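Local coordinates for protein probable oxidoreductase (PDB 4B7C) that probably catalyses NADP(H)-dependent oxidation or reduction of a substrate yet to be identified, as a member of the medium-chain dehydrogenase/reductase family, at residues B[8-12]-B[313-317]; B[168-172]-B[301-305]; B[87-91]-B[110-115]; B[235-241]-B[267-271]. All coordinates share one frame; numbering follows the deposited sequence.

Interaction 1: B[8-12]-B[313-317]; sequences NRQYQ and LETFP
Tyr-11 leaves strand 7-13 and lays its ring against the 3-10 turn and helix start of 313-317, tying the N-terminal part of a GroES-like domain to chain that returns to it after the Rossmann-fold domain. This division is the familiar one of medium-chain dehydrogenases. The tyrosine's CB lies 4.1 Å from Phe-316 CD2, and that same carbon sits over one face of the tyrosine ring as the two side chains slide past each other in opposite senses. The ring planes meet obliquely, at 43°. Farther along, CE2 of Tyr-11 approaches Leu-313 O to 3.3 Å, with the carbonyl at the ring edge. Nearer the hydroxyl, and on the same side of the ring plane as Phe-316, CE1 of Tyr-11 comes obliquely to Pro-317 CG at 3.6 Å. The phenol finishes by donating its proton to Glu-314 O, an OH-to-O distance of 2.7 Å. Phe-28 stacks on Tyr-11, and Phe-26 meets Phe-316 edge-to-face, so strand 26-32 continues the aromatic cluster. Arg-9, two residues earlier on the same face of the strand, bends at chi3 (-61°) and rests the rim of one guanidinium face on CD2 of Leu-313. Its firmer partner is Asp-104, which pairs with NE; toward Glu-314 it makes only a weak salt bridge, NH1 standing 3.5 Å from OE1, with guanidinium and carboxylate planes 39° apart.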
loop_
_atom_site.group_PDB
_atom_site.type_symbol
_atom_site.label_atom_id
_atom_site.label_comp_id
_atom_site.label_asym_id
_atom_site.label_seq_id
_atom_site.Cartn_x
_atom_site.Cartn_y
_atom_site.Cartn_z
ATOM N N ASN B 8 15.147 -32.412 28.770
ATOM C CA ASN B 8 14.953 -31.223 27.935
ATOM C C ASN B 8 13.970 -30.281 28.614
ATOM O O ASN B 8 12.783 -30.571 28.690
ATOM C CB ASN B 8 14.430 -31.620 26.547
ATOM C CG ASN B 8 14.288 -30.431 25.608
ATOM O OD1 ASN B 8 15.009 -29.428 25.731
ATOM N ND2 ASN B 8 13.350 -30.531 24.665
ATOM N N ARG B 9 14.469 -29.154 29.116
ATOM C CA ARG B 9 13.588 -28.148 29.703
ATOM C C ARG B 9 12.958 -27.351 28.569
ATOM O O ARG B 9 13.645 -26.964 27.616
ATOM C CB ARG B 9 14.327 -27.194 30.639
ATOM C CG ARG B 9 15.062 -27.875 31.791
ATOM C CD ARG B 9 15.932 -26.882 32.534
ATOM N NE ARG B 9 16.943 -26.295 31.668
ATOM C CZ ARG B 9 17.604 -25.175 31.933
ATOM N NH1 ARG B 9 17.378 -24.488 33.050
ATOM N NH2 ARG B 9 18.494 -24.729 31.065
ATOM N N GLN B 10 11.660 -27.092 28.700
ATOM C CA GLN B 10 10.896 -26.397 27.670
ATOM C C GLN B 10 9.950 -25.368 28.264
ATOM O O GLN B 10 9.347 -25.595 29.315
ATOM C CB GLN B 10 10.040 -27.373 26.880
ATOM C CG GLN B 10 10.739 -28.587 26.321
ATOM C CD GLN B 10 9.745 -29.464 25.576
ATOM O OE1 GLN B 10 8.680 -29.784 26.101
ATOM N NE2 GLN B 10 10.062 -29.808 24.329
ATOM N N TYR B 11 9.815 -24.249 27.574
ATOM C CA TYR B 11 8.728 -23.323 27.842
ATOM C C TYR B 11 7.619 -23.574 26.840
ATOM O O TYR B 11 7.809 -23.412 25.631
ATOM C CB TYR B 11 9.173 -21.872 27.788
ATOM C CG TYR B 11 9.673 -21.375 29.105
ATOM C CD1 TYR B 11 8.791 -21.133 30.156
ATOM C CD2 TYR B 11 11.030 -21.142 29.312
ATOM C CE1 TYR B 11 9.248 -20.670 31.376
ATOM C CE2 TYR B 11 11.494 -20.691 30.529
ATOM C CZ TYR B 11 10.596 -20.455 31.560
ATOM O OH TYR B 11 11.060 -20.010 32.765
ATOM N N GLN B 12 6.470 -23.997 27.358
ATOM C CA GLN B 12 5.295 -24.231 26.531
ATOM C C GLN B 12 4.339 -23.056 26.644
ATOM O O GLN B 12 4.304 -22.373 27.661
ATOM C CB GLN B 12 4.574 -25.500 26.947
ATOM C CG GLN B 12 5.405 -26.755 26.798
ATOM C CD GLN B 12 4.714 -27.985 27.353
ATOM O OE1 GLN B 12 3.658 -27.887 27.977
ATOM N NE2 GLN B 12 5.315 -29.154 27.139
ATOM N N LEU B 313 18.005 -19.980 30.120
ATOM C CA LEU B 313 16.728 -20.369 29.531
ATOM C C LEU B 313 15.558 -20.052 30.468
ATOM O O LEU B 313 14.511 -19.558 30.037
ATOM C CB LEU B 313 16.723 -21.863 29.216
ATOM C CG LEU B 313 15.405 -22.410 28.677
ATOM C CD1 LEU B 313 15.153 -21.835 27.284
ATOM C CD2 LEU B 313 15.406 -23.920 28.640
ATOM N N GLU B 314 15.773 -20.324 31.752
ATOM C CA GLU B 314 14.758 -20.148 32.798
ATOM C C GLU B 314 14.249 -18.693 32.914
ATOM O O GLU B 314 13.145 -18.468 33.379
ATOM C CB GLU B 314 15.261 -20.701 34.164
ATOM C CG GLU B 314 16.405 -19.918 34.828
ATOM C CD GLU B 314 17.788 -20.226 34.257
ATOM O OE1 GLU B 314 17.909 -21.051 33.318
ATOM O OE2 GLU B 314 18.771 -19.626 34.753
ATOM N N THR B 315 15.059 -17.724 32.492
ATOM C CA THR B 315 14.681 -16.305 32.541
ATOM C C THR B 315 13.781 -15.848 31.381
ATOM O O THR B 315 13.370 -14.685 31.336
ATOM C CB THR B 315 15.909 -15.373 32.547
ATOM O OG1 THR B 315 16.525 -15.361 31.248
ATOM C CG2 THR B 315 16.921 -15.804 33.627
ATOM N N PHE B 316 13.454 -16.769 30.481
ATOM C CA PHE B 316 12.725 -16.439 29.242
ATOM C C PHE B 316 11.492 -15.502 29.398
ATOM O O PHE B 316 11.438 -14.449 28.755
ATOM C CB PHE B 316 12.336 -17.719 28.485
ATOM C CG PHE B 316 11.384 -17.477 27.349
ATOM C CD1 PHE B 316 11.806 -16.827 26.212
ATOM C CD2 PHE B 316 10.045 -17.830 27.457
ATOM C CE1 PHE B 316 10.921 -16.555 25.188
ATOM C CE2 PHE B 316 9.143 -17.566 26.435
ATOM C CZ PHE B 316 9.588 -16.923 25.289
ATOM N N PRO B 317 10.507 -15.875 30.236
ATOM C CA PRO B 317 9.310 -15.012 30.391
ATOM C C PRO B 317 9.619 -13.581 30.770
ATOM O O PRO B 317 8.974 -12.675 30.250
ATOM C CB PRO B 317 8.518 -15.690 31.525
ATOM C CG PRO B 317 8.973 -17.100 31.503
ATOM C CD PRO B 317 10.435 -17.037 31.134
#

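Interaction 2: B[168-172]-B[301-305]; sequences QIARL and GKLQS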
loop_
_atom_site.group_PDB
_atom_site.type_symbol
_atom_site.label_atom_id
_atom_site.label_comp_id
_atom_site.label_asym_id
_atom_site.label_seq_id
_atom_site.Cartn_x
_atom_site.Cartn_y
_atom_site.Cartn_z
ATOM N N GLN B 168 21.868 1.645 8.393
ATOM C CA GLN B 168 23.283 1.583 8.027
ATOM C C GLN B 168 23.462 1.170 6.579
ATOM O O GLN B 168 24.297 1.717 5.852
ATOM C CB GLN B 168 24.045 0.628 8.952
ATOM C CG GLN B 168 24.123 1.109 10.395
ATOM C CD GLN B 168 24.875 0.147 11.301
ATOM O OE1 GLN B 168 26.098 0.121 11.296
ATOM N NE2 GLN B 168 24.147 -0.635 12.091
ATOM N N ILE B 169 22.661 0.206 6.140
ATOM C CA ILE B 169 22.680 -0.189 4.728
ATOM C C ILE B 169 22.317 1.009 3.851
ATOM O O ILE B 169 22.963 1.275 2.837
ATOM C CB ILE B 169 21.725 -1.365 4.436
ATOM C CG1 ILE B 169 22.185 -2.627 5.175
ATOM C CG2 ILE B 169 21.702 -1.663 2.939
ATOM C CD1 ILE B 169 21.212 -3.784 5.086
ATOM N N ALA B 170 21.272 1.728 4.249
ATOM C CA ALA B 170 20.815 2.912 3.514
ATOM C C ALA B 170 21.920 3.971 3.397
ATOM O O ALA B 170 22.108 4.569 2.333
ATOM C CB ALA B 170 19.591 3.503 4.196
ATOM N N ARG B 171 22.661 4.172 4.486
ATOM C CA ARG B 171 23.819 5.093 4.484
ATOM C C ARG B 171 24.835 4.657 3.441
ATOM O O ARG B 171 25.334 5.466 2.661
ATOM C CB ARG B 171 24.485 5.171 5.873
ATOM C CG ARG B 171 25.800 5.966 5.897
ATOM C CD ARG B 171 26.437 6.090 7.284
ATOM N NE ARG B 171 26.440 4.824 8.017
ATOM C CZ ARG B 171 27.301 3.828 7.819
ATOM N NH1 ARG B 171 28.266 3.925 6.905
ATOM N NH2 ARG B 171 27.197 2.719 8.544
ATOM N N LEU B 172 25.116 3.357 3.408
ATOM C CA LEU B 172 26.073 2.795 2.449
ATOM C C LEU B 172 25.646 2.965 0.995
ATOM O O LEU B 172 26.485 2.958 0.100
ATOM C CB LEU B 172 26.314 1.311 2.727
ATOM C CG LEU B 172 27.038 1.016 4.036
ATOM C CD1 LEU B 172 27.105 -0.489 4.276
ATOM C CD2 LEU B 172 28.430 1.635 3.984
ATOM N N GLY B 301 34.107 -2.843 8.637
ATOM C CA GLY B 301 33.707 -1.817 9.604
ATOM C C GLY B 301 32.703 -0.812 9.059
ATOM O O GLY B 301 32.463 0.226 9.676
ATOM N N LYS B 302 32.122 -1.120 7.901
ATOM C CA LYS B 302 31.124 -0.251 7.268
ATOM C C LYS B 302 29.765 -0.386 7.940
ATOM O O LYS B 302 28.936 0.509 7.863
ATOM C CB LYS B 302 30.980 -0.569 5.786
ATOM C CG LYS B 302 32.159 -0.131 4.936
ATOM C CD LYS B 302 31.949 -0.471 3.470
ATOM C CE LYS B 302 33.145 -0.064 2.630
ATOM N NZ LYS B 302 33.072 -0.714 1.295
ATOM N N LEU B 303 29.556 -1.504 8.616
ATOM C CA LEU B 303 28.317 -1.770 9.336
ATOM C C LEU B 303 28.619 -2.392 10.706
ATOM O O LEU B 303 29.494 -3.236 10.816
ATOM C CB LEU B 303 27.436 -2.714 8.510
ATOM C CG LEU B 303 25.968 -2.839 8.920
ATOM C CD1 LEU B 303 25.116 -3.026 7.669
ATOM C CD2 LEU B 303 25.782 -3.987 9.900
ATOM N N GLN B 304 27.877 -1.968 11.726
ATOM C CA GLN B 304 28.034 -2.458 13.108
ATOM C C GLN B 304 26.829 -3.240 13.588
ATOM O O GLN B 304 25.707 -2.881 13.253
ATOM C CB GLN B 304 28.195 -1.281 14.080
ATOM C CG GLN B 304 29.508 -0.534 13.986
ATOM C CD GLN B 304 29.503 0.725 14.825
ATOM O OE1 GLN B 304 29.953 1.761 14.372
ATOM N NE2 GLN B 304 28.983 0.638 16.043
ATOM N N SER B 305 27.065 -4.246 14.435
ATOM C CA SER B 305 25.998 -5.039 15.024
ATOM C C SER B 305 26.132 -5.172 16.536
ATOM O O SER B 305 27.149 -5.637 17.046
ATOM C CB SER B 305 25.968 -6.438 14.402
ATOM O OG SER B 305 24.835 -7.168 14.853
#
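The amide of Gln-168 faces the backbone of Gln-304 much as one peptide group faces another, its oxygen and nitrogen each meeting a complementary atom. Gln-304 N points almost straight at Gln-168 OE1, at 2.8 Å and an N-H...O angle of 172°, although it arrives tilted from the carbonyl plane of the glutamine. The return bond runs from Gln-168 NE2 to Gln-304 O over 3.0 Å and uses an in-plane lone pair of that carbonyl. Beyond CG the glutamine chain is fully extended (chi2 180°), which carries the amide across to the loop, and a second bond from NE2 to Ser-164 O further fixes its rotation. The helix that offers these groups, 161-172, is the crossover helix between strands 152-155 and 176-181 of the Rossmann fold. Segment 301-305 is the link by which the chain leaves helix 287-299, ended by a Schellman motif at Gly-301, for strand 307-311 of the other sheet. Arg-171 comes alongside, its guanidinium turned edge-on so that NH2 reaches Lys-302 O at 2.9 Å, with the acceptor in the guanidinium plane. Beside the polar bonds, the side chains of Ile-169 and Leu-303 cross at a slant, CG1 of Ile-169 lying 3.9 Å from CD1 of Leu-303, next to Trp-297. Leu-172 places CD2 3.8 Å from Lys-302 CB, while the lysine's tip runs on to a salt bridge with Glu-300.

Interaction 3: B[87-91]-B[110-115]; sequences HPGFQ and PKGFYK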
loop_
_atom_site.group_PDB
_atom_site.type_symbol
_atom_site.label_atom_id
_atom_site.label_comp_id
_atom_site.label_asym_id
_atom_site.label_seq_id
_atom_site.Cartn_x
_atom_site.Cartn_y
_atom_site.Cartn_z
ATOM N N HIS B 87 19.884 -36.985 8.848
ATOM C CA HIS B 87 19.490 -36.189 7.691
ATOM C C HIS B 87 20.734 -35.915 6.878
ATOM O O HIS B 87 21.721 -35.419 7.417
ATOM C CB HIS B 87 18.855 -34.876 8.152
ATOM C CG HIS B 87 18.193 -34.087 7.046
ATOM N ND1 HIS B 87 18.890 -33.488 6.073
ATOM C CD2 HIS B 87 16.855 -33.799 6.797
ATOM C CE1 HIS B 87 18.053 -32.858 5.238
ATOM N NE2 HIS B 87 16.805 -33.046 5.686
ATOM N N PRO B 88 20.706 -36.231 5.575
ATOM C CA PRO B 88 21.919 -36.114 4.723
ATOM C C PRO B 88 22.463 -34.690 4.533
ATOM O O PRO B 88 23.608 -34.518 4.157
ATOM C CB PRO B 88 21.480 -36.682 3.373
ATOM C CG PRO B 88 20.005 -36.818 3.426
ATOM C CD PRO B 88 19.518 -36.670 4.824
ATOM N N GLY B 89 21.651 -33.686 4.837
ATOM C CA GLY B 89 22.072 -32.285 4.743
ATOM C C GLY B 89 22.896 -31.761 5.906
ATOM O O GLY B 89 23.448 -30.661 5.847
ATOM N N PHE B 90 22.978 -32.543 6.973
ATOM C CA PHE B 90 23.603 -32.090 8.215
ATOM C C PHE B 90 24.453 -33.182 8.848
ATOM O O PHE B 90 24.123 -34.361 8.798
ATOM C CB PHE B 90 22.539 -31.613 9.226
ATOM C CG PHE B 90 21.692 -30.492 8.710
ATOM C CD1 PHE B 90 22.076 -29.177 8.882
ATOM C CD2 PHE B 90 20.525 -30.769 8.024
ATOM C CE1 PHE B 90 21.327 -28.139 8.360
ATOM C CE2 PHE B 90 19.760 -29.745 7.509
ATOM C CZ PHE B 90 20.157 -28.430 7.680
ATOM N N GLN B 91 25.518 -32.760 9.513
ATOM C CA GLN B 91 26.375 -33.700 10.249
ATOM C C GLN B 91 26.588 -33.209 11.683
ATOM O O GLN B 91 26.531 -32.000 11.980
ATOM C CB GLN B 91 27.703 -34.034 9.500
ATOM C CG GLN B 91 28.690 -32.899 9.399
ATOM C CD GLN B 91 30.024 -33.280 8.754
ATOM O OE1 GLN B 91 30.064 -33.909 7.704
ATOM N NE2 GLN B 91 31.123 -32.857 9.377
ATOM N N PRO B 110 14.767 -30.590 10.030
ATOM C CA PRO B 110 15.432 -29.279 9.960
ATOM C C PRO B 110 14.890 -28.398 8.845
ATOM O O PRO B 110 15.646 -27.825 8.053
ATOM C CB PRO B 110 16.891 -29.645 9.705
ATOM C CG PRO B 110 16.795 -30.874 8.892
ATOM C CD PRO B 110 15.587 -31.633 9.398
ATOM N N LYS B 111 13.574 -28.225 8.844
ATOM C CA LYS B 111 12.908 -27.444 7.817
ATOM C C LYS B 111 13.247 -25.955 7.950
ATOM O O LYS B 111 12.992 -25.332 8.978
ATOM C CB LYS B 111 11.399 -27.650 7.894
ATOM C CG LYS B 111 10.648 -27.038 6.729
ATOM C CD LYS B 111 9.185 -27.383 6.747
ATOM C CE LYS B 111 8.381 -26.368 5.913
ATOM N NZ LYS B 111 8.529 -26.627 4.452
ATOM N N GLY B 112 13.820 -25.390 6.888
ATOM C CA GLY B 112 14.217 -23.977 6.867
ATOM C C GLY B 112 15.525 -23.705 7.613
ATOM O O GLY B 112 15.938 -22.556 7.750
ATOM N N PHE B 113 16.181 -24.765 8.078
ATOM C CA PHE B 113 17.451 -24.633 8.796
ATOM C C PHE B 113 18.585 -24.380 7.811
ATOM O O PHE B 113 18.558 -24.877 6.693
ATOM C CB PHE B 113 17.795 -25.901 9.579
ATOM C CG PHE B 113 17.007 -26.099 10.847
ATOM C CD1 PHE B 113 15.658 -25.785 10.914
ATOM C CD2 PHE B 113 17.617 -26.648 11.968
ATOM C CE1 PHE B 113 14.937 -26.004 12.076
ATOM C CE2 PHE B 113 16.899 -26.866 13.141
ATOM C CZ PHE B 113 15.557 -26.542 13.191
ATOM N N TYR B 114 19.571 -23.595 8.223
ATOM C CA TYR B 114 20.809 -23.455 7.456
ATOM C C TYR B 114 22.037 -23.474 8.360
ATOM O O TYR B 114 21.989 -23.097 9.532
ATOM C CB TYR B 114 20.794 -22.213 6.563
ATOM C CG TYR B 114 20.625 -20.889 7.260
ATOM C CD1 TYR B 114 19.360 -20.363 7.530
ATOM C CD2 TYR B 114 21.732 -20.139 7.624
ATOM C CE1 TYR B 114 19.236 -19.129 8.159
ATOM C CE2 TYR B 114 21.613 -18.910 8.247
ATOM C CZ TYR B 114 20.358 -18.413 8.518
ATOM O OH TYR B 114 20.254 -17.187 9.161
ATOM N N LYS B 115 23.134 -23.966 7.809
ATOM C CA LYS B 115 24.396 -24.042 8.538
ATOM C C LYS B 115 25.027 -22.672 8.673
ATOM O O LYS B 115 24.932 -21.881 7.764
ATOM C CB LYS B 115 25.383 -24.975 7.830
ATOM C CG LYS B 115 24.875 -26.403 7.667
ATOM C CD LYS B 115 25.968 -27.350 7.192
ATOM C CE LYS B 115 25.366 -28.601 6.545
ATOM N NZ LYS B 115 26.253 -29.780 6.368
#
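His-87 turns one face of its imidazole to Pro-110, whose CG stands 3.9 Å from the ring centroid, 22° off the normal, in a CH-pi contact displaced toward the rim. At the edge of the same ring, Gly-89 N donates in plane to His-87 ND1 over 3.0 Å. That bond closes within the loop itself and holds the imidazole at the angle that presents its face to the proline. The anti placement of CG relative to the backbone N (chi1 -170°) swings the ring into this position. Pro-110 is shared further: its CA lies over one face of the Phe-113 ring, while CG and CB press against the Phe-90 ring. The Phe-90 approaches are oblique throughout. CE2 of Phe-90 meets Pro-110 CG at 3.5 Å, CZ of Phe-90 meets Phe-113 CB at 3.9 Å, and CE1 of Phe-90 lies 4.0 Å from Lys-115 CG. The lysine stretches its aliphatic stem past the phenylalanine before its ammonium pairs with Asp-94. Ile-41 touches His-87, Phe-90, Pro-110 and Phe-113 alike, so strand 41-49 underlies this small, partly exposed cluster. The arrangement is two beta turns packed against each other, a type I turn at 87-90 and a type II turn at 110-113 with Gly-112 at positive phi, both at the periphery of the GroES-like domain.

Interaction 4: B[235-241]-B[267-271]; sequences LTRIAFK and SLLVN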
loop_
_atom_site.group_PDB
_atom_site.type_symbol
_atom_site.label_atom_id
_atom_site.label_comp_id
_atom_site.label_asym_id
_atom_site.label_seq_id
_atom_site.Cartn_x
_atom_site.Cartn_y
_atom_site.Cartn_z
ATOM N N LEU B 235 3.322 9.184 6.679
ATOM C CA LEU B 235 2.535 9.235 5.426
ATOM C C LEU B 235 2.238 10.658 4.954
ATOM O O LEU B 235 2.164 10.908 3.756
ATOM C CB LEU B 235 1.214 8.474 5.586
ATOM C CG LEU B 235 1.316 6.954 5.381
ATOM C CD1 LEU B 235 0.136 6.210 5.967
ATOM C CD2 LEU B 235 1.461 6.652 3.895
ATOM N N THR B 236 2.108 11.599 5.888
ATOM C CA THR B 236 1.868 13.009 5.520
ATOM C C THR B 236 3.079 13.665 4.851
ATOM O O THR B 236 2.950 14.729 4.244
ATOM C CB THR B 236 1.455 13.866 6.732
ATOM O OG1 THR B 236 2.559 14.010 7.636
ATOM C CG2 THR B 236 0.288 13.219 7.452
ATOM N N ARG B 237 4.245 13.028 4.940
ATOM C CA ARG B 237 5.500 13.632 4.459
ATOM C C ARG B 237 6.209 12.861 3.359
ATOM O O ARG B 237 7.327 13.216 2.964
ATOM C CB ARG B 237 6.450 13.841 5.641
ATOM C CG ARG B 237 5.875 14.820 6.653
ATOM C CD ARG B 237 5.488 16.191 6.027
ATOM N NE ARG B 237 5.455 17.052 7.169
ATOM C CZ ARG B 237 6.499 17.663 7.706
ATOM N NH1 ARG B 237 7.708 17.608 7.146
ATOM N NH2 ARG B 237 6.292 18.364 8.805
ATOM N N ILE B 238 5.566 11.811 2.852
ATOM C CA ILE B 238 6.181 11.021 1.785
ATOM C C ILE B 238 6.249 11.813 0.492
ATOM O O ILE B 238 5.401 12.671 0.214
ATOM C CB ILE B 238 5.481 9.656 1.540
ATOM C CG1 ILE B 238 4.010 9.819 1.167
ATOM C CG2 ILE B 238 5.559 8.763 2.774
ATOM C CD1 ILE B 238 3.358 8.533 0.702
ATOM N N ALA B 239 7.284 11.533 -0.284
ATOM C CA ALA B 239 7.483 12.161 -1.577
ATOM C C ALA B 239 6.745 11.425 -2.688
ATOM O O ALA B 239 6.279 10.300 -2.513
ATOM C CB ALA B 239 8.966 12.193 -1.915
ATOM N N PHE B 240 6.691 12.080 -3.839
ATOM C CA PHE B 240 6.242 11.480 -5.084
ATOM C C PHE B 240 6.998 10.164 -5.342
ATOM O O PHE B 240 8.224 10.123 -5.268
ATOM C CB PHE B 240 6.464 12.479 -6.233
ATOM C CG PHE B 240 6.136 11.941 -7.598
ATOM C CD1 PHE B 240 4.837 11.551 -7.923
ATOM C CD2 PHE B 240 7.118 11.866 -8.579
ATOM C CE1 PHE B 240 4.537 11.072 -9.187
ATOM C CE2 PHE B 240 6.823 11.386 -9.847
ATOM C CZ PHE B 240 5.529 10.991 -10.155
ATOM N N LYS B 241 6.241 9.104 -5.630
ATOM C CA LYS B 241 6.790 7.759 -5.928
ATOM C C LYS B 241 7.543 7.129 -4.743
ATOM O O LYS B 241 8.446 6.310 -4.919
ATOM C CB LYS B 241 7.673 7.766 -7.195
ATOM C CG LYS B 241 6.847 7.913 -8.477
ATOM C CD LYS B 241 7.493 7.801 -9.830
ATOM C CE LYS B 241 6.567 7.235 -10.908
ATOM N NZ LYS B 241 6.209 5.793 -10.796
ATOM N N SER B 267 -2.550 9.425 1.102
ATOM C CA SER B 267 -1.283 10.029 0.682
ATOM C C SER B 267 -0.617 9.178 -0.402
ATOM O O SER B 267 0.109 9.688 -1.252
ATOM C CB SER B 267 -0.338 10.204 1.881
ATOM O OG SER B 267 0.849 10.850 1.463
ATOM N N LEU B 268 -0.854 7.875 -0.357
ATOM C CA LEU B 268 -0.362 6.944 -1.409
ATOM C C LEU B 268 -0.936 7.246 -2.782
ATOM O O LEU B 268 -0.263 7.081 -3.804
ATOM C CB LEU B 268 -0.687 5.497 -1.050
ATOM C CG LEU B 268 -0.031 4.916 0.200
ATOM C CD1 LEU B 268 -0.617 3.550 0.527
ATOM C CD2 LEU B 268 1.481 4.863 0.041
ATOM N N LEU B 269 -2.172 7.727 -2.797
ATOM C CA LEU B 269 -2.807 8.217 -4.032
ATOM C C LEU B 269 -2.218 9.566 -4.468
ATOM O O LEU B 269 -1.738 9.721 -5.590
ATOM C CB LEU B 269 -4.327 8.334 -3.834
ATOM C CG LEU B 269 -5.158 8.938 -4.977
ATOM C CD1 LEU B 269 -4.924 8.232 -6.293
ATOM C CD2 LEU B 269 -6.630 8.860 -4.618
ATOM N N VAL B 270 -2.275 10.544 -3.569
ATOM C CA VAL B 270 -1.777 11.905 -3.848
ATOM C C VAL B 270 -0.340 11.901 -4.365
ATOM O O VAL B 270 0.002 12.580 -5.338
ATOM C CB VAL B 270 -1.869 12.772 -2.580
ATOM C CG1 VAL B 270 -1.323 14.167 -2.849
ATOM C CG2 VAL B 270 -3.312 12.840 -2.111
ATOM N N ASN B 271 0.489 11.069 -3.740
ATOM C CA ASN B 271 1.904 10.939 -4.101
ATOM C C ASN B 271 2.237 9.764 -5.029
ATOM O O ASN B 271 3.402 9.530 -5.369
ATOM C CB ASN B 271 2.720 10.845 -2.815
ATOM C CG ASN B 271 2.640 12.121 -2.007
ATOM O OD1 ASN B 271 3.127 13.152 -2.453
ATOM N ND2 ASN B 271 1.991 12.066 -0.846
HETATM O O HOH W 1 3.487 14.148 1.173
#
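Ser-267 gives its hydroxyl proton to Leu-235 O, with OG only 2.6 Å from the carbonyl oxygen. The same OG is also approached by Asn-271 ND2 at 2.8 Å, a poorly angled and weak bond, so the serine oxygen links Leu-235 to the asparagine. Asn-271 curls back on its own short helix: ND2 lies 3.1 Å from Ser-267 O, and Asn-271 N lies 2.9 Å from that same oxygen. These two donors reach Ser-267 O from opposite faces of its carbonyl plane, a double grip that holds the amide over the turn. A bridging water serves segment 235-241, donating to Thr-236 O and, at 2.6 Å, to Ile-238 O, while accepting weakly from Asn-271 ND2. In the Rossmann-fold domain, 235-241 leads from helix 228-235 through the short strand 238-239 and a corner at 240-241 to strand 242-246. Segment 267-271 precedes 274-277, an edge strand of the sheet within this chain. Their junction lies where a second subunit packs: Arg-62 of that subunit touches Asn-271, and its Asp-282 touches Phe-240. Asn-271 O accepts from Lys-241 N at 2.9 Å, almost in line with its own C=O bond (N-H...O 170°). The oxygen also receives a CA-H...O contact from Phe-240 CA, at 3.5 Å. Beside the polar network, Ile-238 holds CG1 between its backbone N and carbonyl carbon (chi1 59°), which sets that carbon against Ser-267 OG and Asn-271 ND2. From there its CD1 reaches CD2 of Leu-268, 4.2 Å away, with Leu-235 closing on the same methyl.

Interactions 1 and 3 belong to the GroES-like part of the chain, with centres about 24 Å apart, whereas interactions 2 and 4 engage the Rossmann-fold part, with centres about 27 Å apart. Interactions 1 and 2 both involve chain that follows helix 287-299, yet on opposite sides of the chain's centre. Interaction 3 is a surface contact; the other three are partly buried. Chemistry differs accordingly: rings and proline dominate interactions 1 and 3, the former adding a phenol-carbonyl bond; a side-chain amide and a guanidinium gripping backbone atoms mark interaction 2, while a serine hydroxyl, a backbone N-H and a bridging water join the segments of interaction 4. Only interaction 4 is touched by the second subunit.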